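Local coordinates for protein group 3 allergen SMIPP-S YvT004A06 (Sarcoptes scabiei type hominis, PDB 3H7T) that adopts a trypsin-like serine protease fold but, as an inactivated paralogue made by the scabies mite, probably lacks the proteolytic activity of its relatives, at residues A[33-38]-A[86-91]; A[50-55]-A[64-69]. All blocks are in the same frame, centred on the assembly; numbering follows the deposited sequence.

Contact 1 (A[33-38]-A[86-91])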
# COMPACT_ATOMS: atom_id res chain seq x y z
N ALA A 33 -17.15 1.03 -2.04
CA ALA A 33 -17.62 2.23 -1.35
C ALA A 33 -17.50 2.12 0.17
O ALA A 33 -17.54 3.13 0.87
CB ALA A 33 -19.06 2.54 -1.76
N ASN A 34 -17.35 0.90 0.66
CA ASN A 34 -17.30 0.63 2.10
C ASN A 34 -15.95 0.08 2.59
O ASN A 34 -15.70 0.05 3.79
CB ASN A 34 -18.43 -0.34 2.47
CG ASN A 34 -19.79 0.18 2.07
OD1 ASN A 34 -20.31 1.12 2.67
ND2 ASN A 34 -20.37 -0.42 1.04
N PHE A 35 -15.09 -0.33 1.66
CA PHE A 35 -13.84 -1.00 2.02
C PHE A 35 -12.56 -0.39 1.42
O PHE A 35 -12.50 -0.09 0.22
CB PHE A 35 -13.91 -2.50 1.69
CG PHE A 35 -14.90 -3.26 2.54
CD1 PHE A 35 -14.55 -3.68 3.82
CD2 PHE A 35 -16.17 -3.55 2.05
CE1 PHE A 35 -15.46 -4.38 4.61
CE2 PHE A 35 -17.09 -4.25 2.83
CZ PHE A 35 -16.74 -4.67 4.12
N VAL A 36 -11.55 -0.24 2.27
CA VAL A 36 -10.24 0.24 1.86
C VAL A 36 -9.18 -0.77 2.29
O VAL A 36 -9.30 -1.38 3.35
CB VAL A 36 -9.95 1.64 2.47
CG1 VAL A 36 -8.45 1.95 2.49
CG2 VAL A 36 -10.71 2.72 1.70
N ILE A 37 -8.16 -0.97 1.45
CA ILE A 37 -7.04 -1.84 1.81
C ILE A 37 -5.75 -1.04 2.00
O ILE A 37 -5.42 -0.16 1.20
CB ILE A 37 -6.84 -3.00 0.79
CG1 ILE A 37 -5.74 -3.96 1.26
CG2 ILE A 37 -6.58 -2.46 -0.63
CD1 ILE A 37 -5.73 -5.30 0.54
N THR A 38 -5.03 -1.36 3.08
CA THR A 38 -3.76 -0.72 3.41
C THR A 38 -2.81 -1.79 3.95
O THR A 38 -3.12 -2.99 3.87
CB THR A 38 -3.98 0.47 4.42
OG1 THR A 38 -2.78 1.21 4.58
CG2 THR A 38 -4.47 -0.02 5.79
N TYR A 86 -1.15 -6.88 5.28
CA TYR A 86 -2.27 -6.12 4.75
C TYR A 86 -3.38 -5.97 5.78
O TYR A 86 -3.51 -6.80 6.70
CB TYR A 86 -2.81 -6.75 3.46
CG TYR A 86 -3.44 -8.12 3.67
CD1 TYR A 86 -4.82 -8.27 3.72
CD2 TYR A 86 -2.64 -9.26 3.82
CE1 TYR A 86 -5.40 -9.52 3.91
CE2 TYR A 86 -3.21 -10.51 4.02
CZ TYR A 86 -4.60 -10.63 4.06
OH TYR A 86 -5.17 -11.87 4.26
N ALA A 87 -4.15 -4.90 5.66
CA ALA A 87 -5.36 -4.75 6.48
C ALA A 87 -6.49 -4.18 5.65
O ALA A 87 -6.27 -3.40 4.73
CB ALA A 87 -5.09 -3.87 7.68
N VAL A 88 -7.70 -4.59 5.98
CA VAL A 88 -8.87 -4.04 5.32
C VAL A 88 -9.65 -3.21 6.31
O VAL A 88 -9.94 -3.64 7.43
CB VAL A 88 -9.75 -5.12 4.66
CG1 VAL A 88 -11.00 -4.50 4.07
CG2 VAL A 88 -8.95 -5.85 3.58
N ILE A 89 -9.96 -1.99 5.89
CA ILE A 89 -10.68 -1.05 6.72
C ILE A 89 -12.08 -0.88 6.17
O ILE A 89 -12.26 -0.62 4.97
CB ILE A 89 -9.95 0.32 6.78
CG1 ILE A 89 -8.53 0.15 7.34
CG2 ILE A 89 -10.75 1.32 7.63
CD1 ILE A 89 -7.60 1.37 7.13
N GLU A 90 -13.07 -1.07 7.03
CA GLU A 90 -14.45 -0.75 6.67
C GLU A 90 -14.77 0.65 7.19
O GLU A 90 -14.47 0.96 8.35
CB GLU A 90 -15.43 -1.79 7.23
CG GLU A 90 -16.89 -1.50 6.89
CD GLU A 90 -17.85 -2.56 7.39
OE1 GLU A 90 -17.41 -3.58 7.96
OE2 GLU A 90 -19.07 -2.38 7.18
N THR A 91 -15.35 1.49 6.34
CA THR A 91 -15.68 2.86 6.71
C THR A 91 -17.00 2.95 7.48
O THR A 91 -17.87 2.08 7.35
CB THR A 91 -15.70 3.81 5.49
OG1 THR A 91 -16.65 3.36 4.52
CG2 THR A 91 -14.32 3.88 4.84
O HOH W 1 -19.80 2.08 5.23
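I89 and T38 meet methyl to methyl on the inner face of a two-strand ladder, I89 CD1 lying 3.7 Å from T38 CG2 where the two side chains cross obliquely. With I89 CG1 beside the backbone N (chi1 -59°) and the chain extended beyond it (chi2 166°), CD1 is carried to T38 CG2. V36 and A87 share this face; from strand 15-20, V16 packs on V36, and V18 on T38 and I89, while A87 meets I74. On the other face, V88 CG1 comes to 3.7 Å from F35 CD1, while I37 and V88 turn outward onto I224 and I227 of helix 221-228.

The strands, 35-38 and 87-91, run antiparallel and are neighbours in the closed six-strand barrel that forms the N-terminal half of the chymotrypsin fold; the helix at the end of the chain packs against the barrel's outside. V36/I89 and T38/A87 are the hydrogen-bonded pairs, F35/E90 and I37/V88 the non-hydrogen-bonded ones. I89 N reaches V36 O at 2.7 Å in a nearly straight bond. A87 N, by contrast, sits above the carbonyl plane of T38, 2.8 Å from its O. T38 OG1 turns from the partner strand to bond G27 O.

Further out, E90 stretches alongside the F35 ring, the two pointing the same way, with E90 CB 3.7 Å from F35 CE1. Its carboxylate is turned 41° from the ring plane; OE1 is hydrogen-bonded by Y73 OH, and K70 and K71 add long, weak ion pairs. At the polar edge the ladder finishes with T91 N donating to N34 O at 2.9 Å. One water continues it, donating to N34 OD1 at 2.8 Å and to T91 O at 2.9 Å, while T91 OG1 bonds forward to M93 O, two residues on.

Contact 2 (A[50-55]-A[64-69]); sequences DISIHY and GTSVMA
T65 lies against one face of the Y55 ring, its CB 3.9 Å from the ring centroid in a CH-pi contact displaced toward the rim, and its CG2 3.5 Å from Y55 OH. Both side chains point the same way; Y55 CG lies between the backbone N and the carbonyl carbon (chi1 70°), which starts the ring off on the side where T65 meets it. V67 CG1 approaches the same ring at its edge, near the ring plane, and also touches I53 CB at 3.8 Å. I53 CD1 then carries on to A69, whose CB packs 3.9 Å from I51 CB.

On the face of S52, H54, S66 and M68 the meetings are more polar: S52 OG rests on S66 CB, and S66 OG stands at the edge of the H54 imidazole, 3.6 Å from ND1.

What holds these groups in register is an antiparallel hairpin, strand 51-55 with strand 65-69, in which I53/V67 and Y55/T65 are hydrogen-bonded pairs. Y55 N donates almost straight to T65 O at 3.0 Å, and I53 N to V67 O at 2.9 Å. The ladder ends with A69 N on I51 O. Strand 51-55 also bonds strand 15-20 through S52 with L19 and H54 with G17, so the hairpin closes the barrel.

K96 N is hydrogen-bonded to Y55 OH, which helps keep the ring against T65. In H54, NE2 has weak hydrogen bonds to T62 O and Y59 O, whereas ND1 is buried by the contact with no partner in the model; that pattern suggests a neutral imidazole carrying its proton on NE2.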
# COMPACT_ATOMS: atom_id res chain seq x y z
N ASP A 50 -9.68 5.74 16.00
CA ASP A 50 -8.42 6.46 15.85
C ASP A 50 -7.93 6.51 14.40
O ASP A 50 -6.84 7.00 14.12
CB ASP A 50 -7.35 5.83 16.75
CG ASP A 50 -7.53 6.19 18.22
OD1 ASP A 50 -8.43 6.99 18.55
OD2 ASP A 50 -6.75 5.68 19.05
N ILE A 51 -8.75 6.01 13.48
CA ILE A 51 -8.36 5.92 12.07
C ILE A 51 -9.30 6.71 11.16
O ILE A 51 -10.53 6.60 11.27
CB ILE A 51 -8.25 4.44 11.60
CG1 ILE A 51 -7.16 3.71 12.41
CG2 ILE A 51 -7.95 4.35 10.10
CD1 ILE A 51 -7.23 2.18 12.30
N SER A 52 -8.71 7.50 10.27
CA SER A 52 -9.45 8.29 9.28
C SER A 52 -9.01 7.92 7.87
O SER A 52 -7.84 7.63 7.63
CB SER A 52 -9.24 9.78 9.53
OG SER A 52 -10.09 10.56 8.70
N ILE A 53 -9.96 7.92 6.94
CA ILE A 53 -9.68 7.69 5.53
C ILE A 53 -9.91 9.00 4.78
O ILE A 53 -11.02 9.54 4.79
CB ILE A 53 -10.57 6.56 4.94
CG1 ILE A 53 -10.23 5.21 5.57
CG2 ILE A 53 -10.42 6.46 3.42
CD1 ILE A 53 -11.08 4.87 6.79
N HIS A 54 -8.85 9.49 4.13
CA HIS A 54 -8.89 10.76 3.41
C HIS A 54 -8.87 10.47 1.91
O HIS A 54 -7.91 9.89 1.40
CB HIS A 54 -7.70 11.65 3.83
CG HIS A 54 -7.62 12.96 3.09
ND1 HIS A 54 -8.51 13.98 3.29
CD2 HIS A 54 -6.73 13.40 2.17
CE1 HIS A 54 -8.19 15.00 2.51
NE2 HIS A 54 -7.12 14.67 1.82
N TYR A 55 -9.94 10.87 1.22
CA TYR A 55 -10.13 10.55 -0.19
C TYR A 55 -10.51 11.75 -1.07
O TYR A 55 -10.99 12.78 -0.56
CB TYR A 55 -11.14 9.41 -0.36
CG TYR A 55 -12.60 9.72 -0.05
CD1 TYR A 55 -13.45 10.22 -1.04
CD2 TYR A 55 -13.14 9.45 1.20
CE1 TYR A 55 -14.80 10.47 -0.78
CE2 TYR A 55 -14.48 9.70 1.48
CZ TYR A 55 -15.31 10.21 0.49
OH TYR A 55 -16.64 10.45 0.75
N GLY A 64 -10.24 17.19 0.76
CA GLY A 64 -11.06 16.11 0.25
C GLY A 64 -12.21 15.86 1.19
O GLY A 64 -12.87 16.78 1.67
N THR A 65 -12.42 14.58 1.46
CA THR A 65 -13.42 14.15 2.40
C THR A 65 -12.74 13.17 3.33
O THR A 65 -11.89 12.38 2.91
CB THR A 65 -14.59 13.50 1.66
OG1 THR A 65 -14.95 14.31 0.54
CG2 THR A 65 -15.80 13.32 2.59
N SER A 66 -13.09 13.25 4.61
CA SER A 66 -12.57 12.32 5.60
C SER A 66 -13.73 11.54 6.19
O SER A 66 -14.81 12.09 6.41
CB SER A 66 -11.81 13.06 6.70
OG SER A 66 -10.71 13.78 6.15
N VAL A 67 -13.50 10.26 6.41
CA VAL A 67 -14.52 9.36 6.94
C VAL A 67 -13.83 8.45 7.95
O VAL A 67 -12.72 7.96 7.72
CB VAL A 67 -15.23 8.57 5.80
CG1 VAL A 67 -14.24 7.69 5.02
CG2 VAL A 67 -16.39 7.73 6.34
N MET A 68 -14.49 8.26 9.09
CA MET A 68 -13.95 7.45 10.17
C MET A 68 -14.00 5.97 9.82
O MET A 68 -14.86 5.53 9.05
CB MET A 68 -14.74 7.71 11.46
CG MET A 68 -13.89 7.96 12.70
SD MET A 68 -12.69 9.31 12.50
CE MET A 68 -12.66 10.00 14.16
N ALA A 69 -13.07 5.19 10.37
CA ALA A 69 -13.11 3.74 10.25
C ALA A 69 -14.14 3.17 11.21
O ALA A 69 -14.34 3.70 12.31
CB ALA A 69 -11.76 3.14 10.52

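Contacts 1 and 2 belong to one barrel, where strands 35-38, 87-91, 65-74 and 51-55 follow one another across the sheet. Strands 87-91 and 65-74 are the neighbours that join them, and along the chain contact 2 is nested within the loop that contact 1 closes. Their centres are 11 Å apart, yet they touch directly: I89 CG2 lies 3.6 Å from A69 CB and 3.7 Å from I53 CD1, and T91 CG2 packs 3.8 Å from V67 CG1. Both contacts stand away from the zinc-binding residues E178 and E209, although at the far end of contact 1 the side chain of Y86 is about 5 Å from a bound zinc ion.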